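Local coordinates for sulfite reductase [ferredoxin] (Mycobacterium tuberculosis, PDB 1ZJ8), which probably catalyses the ferredoxin-dependent six-electron reduction of sulfite to sulfide, using a siroheme and a [4Fe-4S] cluster, at residues S128-I138 / G362-T370; V164-C172 / I202-P210. All coordinates share one frame; numbering follows the deposited sequence.

How the contacts relate
Two scales of chain closure meet in this single-chain enzyme. Contact 1 joins residues 128-138 to 362-370, 224 residues apart at their closest ends, and adds strand 363-365, from the second ferredoxin-like range, to the edge of the antiparallel sheet that holds strand 135-138 of the first. Contact 2, nested inside that long loop, joins 164-172 to 202-210, only 30 residues apart. Their centres lie 23 Å apart and their nearest atoms about 10 Å, so the two do not touch. Helix 118-131 relates them: its end belongs to contact 1, while its flank receives Val164 and Leu166, which lead into contact 2. The first contact has the Asp137 side chain about 6 Å from the siroheme; the second includes, in its first segment, Cys172, which is cross-linked to Tyr80.

Contact 1. Residues S128-I138 / G362-T370; sequences STEFARDTADI and GRVSGTILT
With CG of Asp137 turned beside its backbone N (chi1 -61°) and CG of Arg363 swung anti to its own, the two side chains run alongside each other on one face of an antiparallel strand pair, where strand 363-365 edges the sheet next to strand 135-138. The guanidinium grips the carboxylate side-on: Arg363 NE meets Asp137 OD1 at 3.2 Å. Arg363 NH2 meets Asp137 OD2 at 2.9 Å, again on the syn side, though the two planes are 37° apart. This salt bridge links the two ferredoxin-like half domains; the Asp137 side chain lies about 6 Å from the siroheme, and helix 442-455 packs against Arg363.

Backbone bonds from Ile138 N to Gly362 O (2.7 Å) and from Val364 N to Ala136 O (3.0 Å) tie the strands. On the face that carries Ala136 and Val364, Ala136 CB rests on Leu369 CD1 at 3.8 Å; the end of the Ile138 side chain, CD1, swings in to meet Val364 CG2. Beyond the strands, Asp134, in a type I' turn, receives the first turn of helix 366-379, whose N-cap is Ser365. Asp134 OD1 accepts from Thr367 N at 3.1 Å, while Thr367 OG1 donates to Asp134 OD2 at 3.0 Å, 26° out of the carboxylate plane.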
ATOM      1  N   SER A 128       4.776 -19.679  -4.466  1.00 39.43           N
ATOM      2  CA  SER A 128       3.606 -19.667  -3.568  1.00 39.47           C
ATOM      3  C   SER A 128       3.043 -21.069  -3.396  1.00 39.82           C
ATOM      4  O   SER A 128       2.829 -21.531  -2.256  1.00 39.85           O
ATOM      5  CB  SER A 128       2.500 -18.753  -4.102  1.00 39.62           C
ATOM      6  OG  SER A 128       1.319 -18.802  -3.296  1.00 39.85           O
ATOM      7  N   THR A 129       2.818 -21.737  -4.531  1.00 39.99           N
ATOM      8  CA  THR A 129       2.199 -23.061  -4.550  1.00 40.37           C
ATOM      9  C   THR A 129       3.029 -24.055  -3.727  1.00 40.70           C
ATOM     10  O   THR A 129       2.484 -24.896  -3.010  1.00 40.70           O
ATOM     11  CB  THR A 129       2.024 -23.593  -6.020  1.00 40.26           C
ATOM     12  OG1 THR A 129       1.428 -22.586  -6.860  1.00 40.09           O
ATOM     13  CG2 THR A 129       1.150 -24.832  -6.047  1.00 39.98           C
ATOM     14  N   GLU A 130       4.350 -23.899  -3.795  1.00 41.25           N
ATOM     15  CA  GLU A 130       5.300 -24.846  -3.218  1.00 41.14           C
ATOM     16  C   GLU A 130       5.764 -24.500  -1.821  1.00 40.70           C
ATOM     17  O   GLU A 130       5.974 -25.391  -1.027  1.00 40.99           O
ATOM     18  CB  GLU A 130       6.531 -24.946  -4.118  1.00 41.30           C
ATOM     19  CG  GLU A 130       7.284 -26.265  -4.015  1.00 42.10           C
ATOM     20  CD  GLU A 130       8.738 -26.146  -4.496  1.00 43.16           C
ATOM     21  OE1 GLU A 130       8.958 -26.148  -5.748  1.00 44.12           O
ATOM     22  OE2 GLU A 130       9.644 -26.053  -3.612  1.00 44.61           O
ATOM     23  N   PHE A 131       5.955 -23.223  -1.521  1.00 40.69           N
ATOM     24  CA  PHE A 131       6.488 -22.821  -0.213  1.00 40.48           C
ATOM     25  C   PHE A 131       5.550 -22.041   0.685  1.00 39.97           C
ATOM     26  O   PHE A 131       5.901 -21.826   1.841  1.00 39.84           O
ATOM     27  CB  PHE A 131       7.722 -21.938  -0.381  1.00 41.16           C
ATOM     28  CG  PHE A 131       8.879 -22.614  -1.039  1.00 41.60           C
ATOM     29  CD1 PHE A 131       9.581 -21.962  -2.041  1.00 41.34           C
ATOM     30  CD2 PHE A 131       9.281 -23.892  -0.642  1.00 42.49           C
ATOM     31  CE1 PHE A 131      10.643 -22.568  -2.643  1.00 42.49           C
ATOM     32  CE2 PHE A 131      10.352 -24.507  -1.230  1.00 42.05           C
ATOM     33  CZ  PHE A 131      11.036 -23.851  -2.237  1.00 42.86           C
ATOM     34  N   ALA A 132       4.405 -21.579   0.178  1.00 39.43           N
ATOM     35  CA  ALA A 132       3.531 -20.688   0.964  1.00 39.36           C
ATOM     36  C   ALA A 132       2.121 -21.238   1.157  1.00 39.18           C
ATOM     37  O   ALA A 132       1.229 -20.512   1.589  1.00 39.53           O
ATOM     38  CB  ALA A 132       3.484 -19.274   0.335  1.00 39.31           C
ATOM     39  N   ARG A 133       1.935 -22.523   0.875  1.00 38.79           N
ATOM     40  CA  ARG A 133       0.623 -23.172   0.931  1.00 38.49           C
ATOM     41  C   ARG A 133      -0.368 -22.514  -0.027  1.00 37.88           C
ATOM     42  O   ARG A 133      -1.581 -22.530   0.206  1.00 37.70           O
ATOM     43  CB  ARG A 133       0.086 -23.213   2.367  1.00 38.90           C
ATOM     44  CG  ARG A 133       1.070 -23.837   3.399  1.00 39.71           C
ATOM     45  CD  ARG A 133       0.373 -24.173   4.728  1.00 39.53           C
ATOM     46  NE  ARG A 133       1.288 -24.250   5.871  1.00 40.52           N
ATOM     47  CZ  ARG A 133       1.036 -24.900   7.019  1.00 41.51           C
ATOM     48  NH1 ARG A 133      -0.105 -25.571   7.210  1.00 42.58           N
ATOM     49  NH2 ARG A 133       1.937 -24.888   7.999  1.00 41.48           N
ATOM     50  N   ASP A 134       0.178 -21.978  -1.126  1.00 37.46           N
ATOM     51  CA  ASP A 134      -0.581 -21.341  -2.220  1.00 37.17           C
ATOM     52  C   ASP A 134      -1.178 -19.975  -1.829  1.00 36.80           C
ATOM     53  O   ASP A 134      -2.014 -19.432  -2.547  1.00 37.13           O
ATOM     54  CB  ASP A 134      -1.652 -22.282  -2.788  1.00 37.31           C
ATOM     55  CG  ASP A 134      -1.770 -22.192  -4.315  1.00 39.36           C
ATOM     56  OD1 ASP A 134      -0.715 -22.146  -5.007  1.00 42.16           O
ATOM     57  OD2 ASP A 134      -2.919 -22.189  -4.836  1.00 39.89           O
ATOM     58  N   THR A 135      -0.738 -19.415  -0.704  1.00 35.87           N
ATOM     59  CA  THR A 135      -1.104 -18.060  -0.347  1.00 35.27           C
ATOM     60  C   THR A 135      -0.357 -17.071  -1.249  1.00 34.61           C
ATOM     61  O   THR A 135       0.849 -17.203  -1.480  1.00 34.43           O
ATOM     62  CB  THR A 135      -0.775 -17.742   1.151  1.00 35.41           C
ATOM     63  OG1 THR A 135       0.638 -17.884   1.393  1.00 35.93           O
ATOM     64  CG2 THR A 135      -1.558 -18.663   2.077  1.00 34.94           C
ATOM     65  N   ALA A 136      -1.095 -16.080  -1.738  1.00 34.06           N
ATOM     66  CA  ALA A 136      -0.532 -14.971  -2.500  1.00 33.53           C
ATOM     67  C   ALA A 136      -1.546 -13.837  -2.514  1.00 32.91           C
ATOM     68  O   ALA A 136      -2.631 -14.003  -3.051  1.00 32.49           O
ATOM     69  CB  ALA A 136      -0.236 -15.422  -3.907  1.00 33.54           C
ATOM     70  N   ASP A 137      -1.210 -12.710  -1.892  1.00 32.64           N
ATOM     71  CA  ASP A 137      -2.126 -11.567  -1.808  1.00 32.57           C
ATOM     72  C   ASP A 137      -1.452 -10.296  -2.324  1.00 32.27           C
ATOM     73  O   ASP A 137      -0.341  -9.968  -1.889  1.00 32.02           O
ATOM     74  CB  ASP A 137      -2.602 -11.359  -0.373  1.00 32.66           C
ATOM     75  CG  ASP A 137      -3.368 -12.563   0.174  1.00 33.93           C
ATOM     76  OD1 ASP A 137      -4.041 -13.256  -0.637  1.00 35.55           O
ATOM     77  OD2 ASP A 137      -3.290 -12.818   1.414  1.00 33.53           O
ATOM     78  N   ILE A 138      -2.113  -9.602  -3.259  1.00 31.99           N
ATOM     79  CA  ILE A 138      -1.545  -8.404  -3.867  1.00 31.89           C
ATOM     80  C   ILE A 138      -1.828  -7.299  -2.929  1.00 31.59           C
ATOM     81  O   ILE A 138      -2.978  -7.009  -2.659  1.00 31.81           O
ATOM     82  CB  ILE A 138      -2.173  -7.984  -5.223  1.00 31.99           C
ATOM     83  CG1 ILE A 138      -1.626  -8.821  -6.368  1.00 32.72           C
ATOM     84  CG2 ILE A 138      -1.855  -6.521  -5.558  1.00 32.51           C
ATOM     85  CD1 ILE A 138      -2.417 -10.095  -6.559  1.00 35.19           C
ATOM     86  N   GLY A 362      -7.340  -7.989  -3.194  1.00 27.60           N
ATOM     87  CA  GLY A 362      -5.983  -8.481  -3.438  1.00 27.38           C
ATOM     88  C   GLY A 362      -5.770  -9.987  -3.353  1.00 27.56           C
ATOM     89  O   GLY A 362      -4.672 -10.472  -3.655  1.00 27.48           O
ATOM     90  N   ARG A 363      -6.803 -10.745  -2.975  1.00 27.72           N
ATOM     91  CA  ARG A 363      -6.625 -12.180  -2.708  1.00 27.63           C
ATOM     92  C   ARG A 363      -6.567 -12.996  -3.971  1.00 27.36           C
ATOM     93  O   ARG A 363      -7.564 -13.088  -4.679  1.00 27.26           O
ATOM     94  CB  ARG A 363      -7.764 -12.722  -1.839  1.00 27.72           C
ATOM     95  CG  ARG A 363      -7.777 -14.273  -1.740  1.00 28.36           C
ATOM     96  CD  ARG A 363      -7.927 -14.801  -0.326  1.00 28.84           C
ATOM     97  NE  ARG A 363      -6.694 -14.597   0.426  1.00 30.04           N
ATOM     98  CZ  ARG A 363      -6.585 -14.765   1.744  1.00 32.09           C
ATOM     99  NH1 ARG A 363      -7.629 -15.183   2.458  1.00 33.74           N
ATOM    100  NH2 ARG A 363      -5.429 -14.509   2.356  1.00 31.70           N
ATOM    101  N   VAL A 364      -5.409 -13.588  -4.238  1.00 27.19           N
ATOM    102  CA  VAL A 364      -5.241 -14.552  -5.327  1.00 27.64           C
ATOM    103  C   VAL A 364      -4.551 -15.812  -4.753  1.00 28.08           C
ATOM    104  O   VAL A 364      -4.860 -16.211  -3.628  1.00 28.46           O
ATOM    105  CB  VAL A 364      -4.478 -13.938  -6.582  1.00 27.47           C
ATOM    106  CG1 VAL A 364      -5.316 -12.850  -7.273  1.00 27.63           C
ATOM    107  CG2 VAL A 364      -3.096 -13.374  -6.213  1.00 27.53           C
ATOM    108  N   SER A 365      -3.649 -16.446  -5.512  1.00 28.34           N
ATOM    109  CA  SER A 365      -2.958 -17.667  -5.094  1.00 28.27           C
ATOM    110  C   SER A 365      -1.884 -18.047  -6.121  1.00 28.54           C
ATOM    111  O   SER A 365      -1.865 -17.558  -7.263  1.00 28.27           O
ATOM    112  CB  SER A 365      -3.935 -18.848  -4.889  1.00 28.53           C
ATOM    113  OG  SER A 365      -4.636 -19.224  -6.078  1.00 28.81           O
ATOM    114  N   GLY A 366      -0.988 -18.938  -5.700  1.00 29.00           N
ATOM    115  CA  GLY A 366       0.089 -19.431  -6.551  1.00 28.81           C
ATOM    116  C   GLY A 366      -0.518 -19.940  -7.828  1.00 29.03           C
ATOM    117  O   GLY A 366      -0.154 -19.483  -8.905  1.00 29.15           O
ATOM    118  N   THR A 367      -1.469 -20.864  -7.694  1.00 29.21           N
ATOM    119  CA  THR A 367      -2.165 -21.449  -8.841  1.00 29.58           C
ATOM    120  C   THR A 367      -2.705 -20.395  -9.768  1.00 30.05           C
ATOM    121  O   THR A 367      -2.669 -20.585 -10.996  1.00 30.72           O
ATOM    122  CB  THR A 367      -3.374 -22.298  -8.419  1.00 29.69           C
ATOM    123  OG1 THR A 367      -2.916 -23.368  -7.596  1.00 31.14           O
ATOM    124  CG2 THR A 367      -4.108 -22.878  -9.630  1.00 29.05           C
ATOM    125  N   ILE A 368      -3.235 -19.305  -9.202  1.00 30.12           N
ATOM    126  CA  ILE A 368      -3.819 -18.252 -10.030  1.00 30.29           C
ATOM    127  C   ILE A 368      -2.747 -17.444 -10.758  1.00 30.40           C
ATOM    128  O   ILE A 368      -2.869 -17.183 -11.963  1.00 30.58           O
ATOM    129  CB  ILE A 368      -4.751 -17.333  -9.236  1.00 30.33           C
ATOM    130  CG1 ILE A 368      -6.074 -18.060  -9.005  1.00 30.37           C
ATOM    131  CG2 ILE A 368      -5.018 -16.022 -10.011  1.00 30.15           C
ATOM    132  CD1 ILE A 368      -7.024 -17.325  -8.103  1.00 30.75           C
ATOM    133  N   LEU A 369      -1.706 -17.045 -10.033  1.00 30.44           N
ATOM    134  CA  LEU A 369      -0.630 -16.262 -10.636  1.00 30.67           C
ATOM    135  C   LEU A 369       0.009 -17.041 -11.787  1.00 30.82           C
ATOM    136  O   LEU A 369       0.363 -16.471 -12.836  1.00 30.87           O
ATOM    137  CB  LEU A 369       0.438 -15.896  -9.581  1.00 30.58           C
ATOM    138  CG  LEU A 369       0.020 -14.889  -8.501  1.00 30.71           C
ATOM    139  CD1 LEU A 369       1.083 -14.743  -7.413  1.00 30.73           C
ATOM    140  CD2 LEU A 369      -0.247 -13.528  -9.112  1.00 30.28           C
ATOM    141  N   THR A 370       0.150 -18.349 -11.591  1.00 30.94           N
ATOM    142  CA  THR A 370       0.759 -19.175 -12.616  1.00 30.99           C
ATOM    143  C   THR A 370      -0.215 -19.268 -13.769  1.00 30.86           C
ATOM    144  O   THR A 370       0.182 -19.162 -14.931  1.00 30.88           O
ATOM    145  CB  THR A 370       1.220 -20.542 -12.076  1.00 31.07           C
ATOM    146  OG1 THR A 370       2.063 -20.314 -10.944  1.00 32.04           O
ATOM    147  CG2 THR A 370       2.047 -21.310 -13.122  1.00 30.80           C
TER

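Contact 2. Residues V164-C172 / I202-P210; sequences VGLQTTEAC and IVRRYIGKP
A type II turn, Thr168 to Ala171, faces a second type II turn, Tyr206 to Lys209, at the C-terminal end of helix 196-206. The first turn belongs to the loop between helix 154-162 and strand 176-181, and the two meet where Glu170 reaches across to Gly208. The carboxylate oxygen OE1 of Glu170 takes the backbone N-H of Gly208 at 2.6 Å, with an angle of 151° at the hydrogen; the donor comes in nearly in line with the C-O bond. A side chain thus serves a peptide N-H in the middle of the opposite turn, while the turn's own backbone bond joins Lys209 N to Tyr206 O.

Two apolar groups, Ile207 and the Thr169 methyl, lie beside this polar link. Ile207 lays its CG2 3.7 Å from OE1 of Glu170, and the methyl CG2 of Thr169 sits 3.6 Å from CA of Gly208. A chi1 of -51° sets Thr169 OG1 beside the backbone N and leaves CG2 anti to it; from there Thr169 OG1 donates to OE1 of Gln167 at 2.6 Å in the carbonyl plane. The bond fixes the turn of the Gln167 amide, whose NE2 comes within 4.2 Å of CG1 of Val203.

Pro176 touches both Glu170 and Ile207, and Arg110 bonds to the carbonyl of Thr169. Two residues beyond Glu170, Cys172 is joined covalently to Tyr80, so the turn that carries Glu170 leads on to the Cys-Tyr thioether cross-link characteristic of this enzyme's active site.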
ATOM      1  N   VAL A 164      14.942 -14.021 -11.660  1.00 48.92           N
ATOM      2  CA  VAL A 164      14.038 -13.219 -12.513  1.00 48.27           C
ATOM      3  C   VAL A 164      14.044 -11.720 -12.147  1.00 47.59           C
ATOM      4  O   VAL A 164      13.117 -10.991 -12.488  1.00 47.51           O
ATOM      5  CB  VAL A 164      12.572 -13.763 -12.481  1.00 48.19           C
ATOM      6  CG1 VAL A 164      12.446 -15.045 -13.293  1.00 47.37           C
ATOM      7  CG2 VAL A 164      12.112 -13.978 -11.048  1.00 48.65           C
ATOM      8  N   GLY A 165      15.085 -11.270 -11.453  1.00 46.76           N
ATOM      9  CA  GLY A 165      15.269  -9.843 -11.152  1.00 46.34           C
ATOM     10  C   GLY A 165      14.573  -9.276  -9.924  1.00 45.76           C
ATOM     11  O   GLY A 165      14.520  -8.049  -9.739  1.00 45.45           O
ATOM     12  N   LEU A 166      14.044 -10.156  -9.078  1.00 45.18           N
ATOM     13  CA  LEU A 166      13.274  -9.728  -7.912  1.00 44.77           C
ATOM     14  C   LEU A 166      14.051  -9.900  -6.611  1.00 44.41           C
ATOM     15  O   LEU A 166      14.909 -10.764  -6.495  1.00 44.47           O
ATOM     16  CB  LEU A 166      11.950 -10.499  -7.847  1.00 44.77           C
ATOM     17  CG  LEU A 166      10.975 -10.201  -8.998  1.00 43.94           C
ATOM     18  CD1 LEU A 166      10.043 -11.370  -9.250  1.00 43.67           C
ATOM     19  CD2 LEU A 166      10.183  -8.932  -8.700  1.00 43.34           C
ATOM     20  N   GLN A 167      13.726  -9.056  -5.640  1.00 44.14           N
ATOM     21  CA  GLN A 167      14.380  -9.037  -4.346  1.00 43.89           C
ATOM     22  C   GLN A 167      13.360  -8.679  -3.247  1.00 43.80           C
ATOM     23  O   GLN A 167      12.236  -8.258  -3.542  1.00 43.73           O
ATOM     24  CB  GLN A 167      15.546  -8.042  -4.355  1.00 43.85           C
ATOM     25  CG  GLN A 167      15.224  -6.636  -4.908  1.00 43.96           C
ATOM     26  CD  GLN A 167      16.399  -5.640  -4.737  1.00 43.76           C
ATOM     27  OE1 GLN A 167      16.959  -5.505  -3.649  1.00 41.88           O
ATOM     28  NE2 GLN A 167      16.765  -4.951  -5.817  1.00 43.08           N
ATOM     29  N   THR A 168      13.749  -8.874  -1.988  1.00 43.59           N
ATOM     30  CA  THR A 168      12.909  -8.521  -0.852  1.00 43.49           C
ATOM     31  C   THR A 168      13.574  -7.418  -0.051  1.00 43.50           C
ATOM     32  O   THR A 168      13.168  -7.129   1.072  1.00 43.36           O
ATOM     33  CB  THR A 168      12.607  -9.761   0.080  1.00 43.69           C
ATOM     34  OG1 THR A 168      13.809 -10.275   0.690  1.00 42.98           O
ATOM     35  CG2 THR A 168      11.939 -10.885  -0.706  1.00 44.16           C
ATOM     36  N   THR A 169      14.586  -6.785  -0.636  1.00 43.63           N
ATOM     37  CA  THR A 169      15.401  -5.823   0.097  1.00 43.82           C
ATOM     38  C   THR A 169      14.617  -4.589   0.563  1.00 43.84           C
ATOM     39  O   THR A 169      13.968  -3.909  -0.234  1.00 43.55           O
ATOM     40  CB  THR A 169      16.587  -5.331  -0.755  1.00 44.04           C
ATOM     41  OG1 THR A 169      17.302  -6.453  -1.304  1.00 44.27           O
ATOM     42  CG2 THR A 169      17.530  -4.436   0.082  1.00 44.07           C
ATOM     43  N   GLU A 170      14.706  -4.301   1.859  1.00 44.07           N
ATOM     44  CA  GLU A 170      14.107  -3.100   2.438  1.00 44.40           C
ATOM     45  C   GLU A 170      12.615  -3.039   2.101  1.00 44.46           C
ATOM     46  O   GLU A 170      12.044  -1.951   1.950  1.00 44.38           O
ATOM     47  CB  GLU A 170      14.866  -1.819   1.996  1.00 44.57           C
ATOM     48  CG  GLU A 170      16.249  -1.608   2.684  1.00 44.75           C
ATOM     49  CD  GLU A 170      17.161  -0.561   2.004  1.00 44.81           C
ATOM     50  OE1 GLU A 170      17.501  -0.725   0.812  1.00 46.53           O
ATOM     51  OE2 GLU A 170      17.581   0.409   2.668  1.00 44.27           O
ATOM     52  N   ALA A 171      11.995  -4.219   1.998  1.00 44.63           N
ATOM     53  CA  ALA A 171      10.553  -4.332   1.746  1.00 44.93           C
ATOM     54  C   ALA A 171       9.807  -4.037   3.039  1.00 45.33           C
ATOM     55  O   ALA A 171       8.711  -3.471   3.018  1.00 45.42           O
ATOM     56  CB  ALA A 171      10.192  -5.726   1.234  1.00 44.78           C
ATOM     57  N   CYS A 172      10.406  -4.448   4.161  1.00 46.07           N
ATOM     58  CA  CYS A 172       9.971  -4.048   5.512  1.00 45.91           C
ATOM     59  C   CYS A 172      11.123  -3.224   6.139  1.00 45.50           C
ATOM     60  O   CYS A 172      12.196  -3.104   5.553  1.00 44.75           O
ATOM     61  CB  CYS A 172       9.644  -5.306   6.376  1.00 46.30           C
ATOM     62  SG  CYS A 172       7.867  -5.904   6.611  1.00 48.67           S
ATOM     63  N   ILE A 202      16.546   4.949  -8.822  1.00 36.33           N
ATOM     64  CA  ILE A 202      16.492   5.006  -7.369  1.00 36.51           C
ATOM     65  C   ILE A 202      16.773   3.628  -6.768  1.00 36.59           C
ATOM     66  O   ILE A 202      17.502   3.510  -5.783  1.00 36.53           O
ATOM     67  CB  ILE A 202      15.133   5.564  -6.868  1.00 36.73           C
ATOM     68  CG1 ILE A 202      15.115   7.090  -7.004  1.00 35.99           C
ATOM     69  CG2 ILE A 202      14.835   5.102  -5.403  1.00 36.51           C
ATOM     70  CD1 ILE A 202      13.744   7.683  -6.934  1.00 36.02           C
ATOM     71  N   VAL A 203      16.197   2.597  -7.363  1.00 36.61           N
ATOM     72  CA  VAL A 203      16.418   1.254  -6.875  1.00 37.20           C
ATOM     73  C   VAL A 203      17.895   0.887  -7.027  1.00 37.76           C
ATOM     74  O   VAL A 203      18.499   0.357  -6.090  1.00 37.52           O
ATOM     75  CB  VAL A 203      15.479   0.247  -7.575  1.00 36.93           C
ATOM     76  CG1 VAL A 203      15.951  -1.185  -7.372  1.00 36.65           C
ATOM     77  CG2 VAL A 203      14.040   0.426  -7.062  1.00 36.19           C
ATOM     78  N   ARG A 204      18.477   1.200  -8.187  1.00 38.79           N
ATOM     79  CA  ARG A 204      19.855   0.807  -8.494  1.00 39.50           C
ATOM     80  C   ARG A 204      20.896   1.564  -7.669  1.00 40.52           C
ATOM     81  O   ARG A 204      21.859   0.978  -7.180  1.00 40.78           O
ATOM     82  CB  ARG A 204      20.131   1.030  -9.963  1.00 39.27           C
ATOM     83  CG  ARG A 204      21.421   0.408 -10.425  1.00 39.24           C
ATOM     84  CD  ARG A 204      21.661   0.672 -11.893  1.00 39.43           C
ATOM     85  NE  ARG A 204      21.883   2.098 -12.146  1.00 40.57           N
ATOM     86  CZ  ARG A 204      23.025   2.763 -11.925  1.00 40.36           C
ATOM     87  NH1 ARG A 204      24.107   2.161 -11.423  1.00 38.93           N
ATOM     88  NH2 ARG A 204      23.084   4.059 -12.212  1.00 41.37           N
ATOM     89  N   ARG A 205      20.699   2.864  -7.508  1.00 41.57           N
ATOM     90  CA  ARG A 205      21.652   3.671  -6.756  1.00 42.49           C
ATOM     91  C   ARG A 205      21.537   3.432  -5.250  1.00 43.09           C
ATOM     92  O   ARG A 205      22.542   3.169  -4.610  1.00 43.65           O
ATOM     93  CB  ARG A 205      21.518   5.177  -7.072  1.00 42.83           C
ATOM     94  CG  ARG A 205      21.449   5.494  -8.582  1.00 44.63           C
ATOM     95  CD  ARG A 205      22.508   6.487  -9.066  1.00 47.36           C
ATOM     96  NE  ARG A 205      22.121   7.877  -8.807  1.00 49.44           N
ATOM     97  CZ  ARG A 205      21.435   8.661  -9.642  1.00 49.75           C
ATOM     98  NH1 ARG A 205      21.017   8.219 -10.829  1.00 49.83           N
ATOM     99  NH2 ARG A 205      21.160   9.908  -9.277  1.00 49.54           N
ATOM    100  N   TYR A 206      20.328   3.488  -4.695  1.00 43.69           N
ATOM    101  CA  TYR A 206      20.148   3.662  -3.240  1.00 44.46           C
ATOM    102  C   TYR A 206      19.672   2.421  -2.471  1.00 45.26           C
ATOM    103  O   TYR A 206      20.109   2.177  -1.336  1.00 45.72           O
ATOM    104  CB  TYR A 206      19.212   4.867  -2.978  1.00 44.49           C
ATOM    105  CG  TYR A 206      19.629   6.089  -3.787  1.00 44.54           C
ATOM    106  CD1 TYR A 206      20.842   6.737  -3.531  1.00 43.93           C
ATOM    107  CD2 TYR A 206      18.845   6.556  -4.852  1.00 44.33           C
ATOM    108  CE1 TYR A 206      21.257   7.832  -4.294  1.00 44.03           C
ATOM    109  CE2 TYR A 206      19.244   7.669  -5.622  1.00 44.08           C
ATOM    110  CZ  TYR A 206      20.452   8.294  -5.333  1.00 44.59           C
ATOM    111  OH  TYR A 206      20.858   9.379  -6.073  1.00 44.76           O
ATOM    112  N   ILE A 207      18.802   1.630  -3.085  1.00 46.27           N
ATOM    113  CA  ILE A 207      18.210   0.476  -2.417  1.00 46.78           C
ATOM    114  C   ILE A 207      19.243  -0.601  -2.203  1.00 47.36           C
ATOM    115  O   ILE A 207      19.929  -0.992  -3.129  1.00 46.99           O
ATOM    116  CB  ILE A 207      16.979  -0.080  -3.215  1.00 47.04           C
ATOM    117  CG1 ILE A 207      15.837   0.951  -3.181  1.00 46.82           C
ATOM    118  CG2 ILE A 207      16.492  -1.454  -2.679  1.00 46.69           C
ATOM    119  CD1 ILE A 207      15.525   1.505  -1.797  1.00 46.44           C
ATOM    120  N   GLY A 208      19.334  -1.059  -0.954  1.00 48.70           N
ATOM    121  CA  GLY A 208      20.237  -2.136  -0.549  1.00 49.40           C
ATOM    122  C   GLY A 208      21.566  -1.640  -0.007  1.00 50.29           C
ATOM    123  O   GLY A 208      22.399  -2.448   0.376  1.00 50.45           O
ATOM    124  N   LYS A 209      21.756  -0.317   0.034  1.00 51.31           N
ATOM    125  CA  LYS A 209      23.062   0.302   0.330  1.00 51.79           C
ATOM    126  C   LYS A 209      23.007   1.025   1.670  1.00 52.35           C
ATOM    127  O   LYS A 209      21.942   1.498   2.083  1.00 52.74           O
ATOM    128  CB  LYS A 209      23.449   1.309  -0.775  1.00 52.22           C
ATOM    129  CG  LYS A 209      23.386   0.747  -2.209  1.00 52.76           C
ATOM    130  CD  LYS A 209      24.739   0.719  -2.925  1.00 52.61           C
ATOM    131  CE  LYS A 209      24.586   0.185  -4.358  1.00 52.75           C
ATOM    132  NZ  LYS A 209      25.523   0.825  -5.336  1.00 52.96           N
ATOM    133  N   PRO A 210      24.161   1.149   2.344  1.00 52.74           N
ATOM    134  CA  PRO A 210      24.151   1.613   3.740  1.00 52.71           C
ATOM    135  C   PRO A 210      23.512   2.981   3.978  1.00 52.65           C
ATOM    136  O   PRO A 210      22.922   3.197   5.038  1.00 52.74           O
ATOM    137  CB  PRO A 210      25.646   1.636   4.123  1.00 52.88           C
ATOM    138  CG  PRO A 210      26.402   1.632   2.806  1.00 52.98           C
ATOM    139  CD  PRO A 210      25.528   0.868   1.856  1.00 52.93           C
TER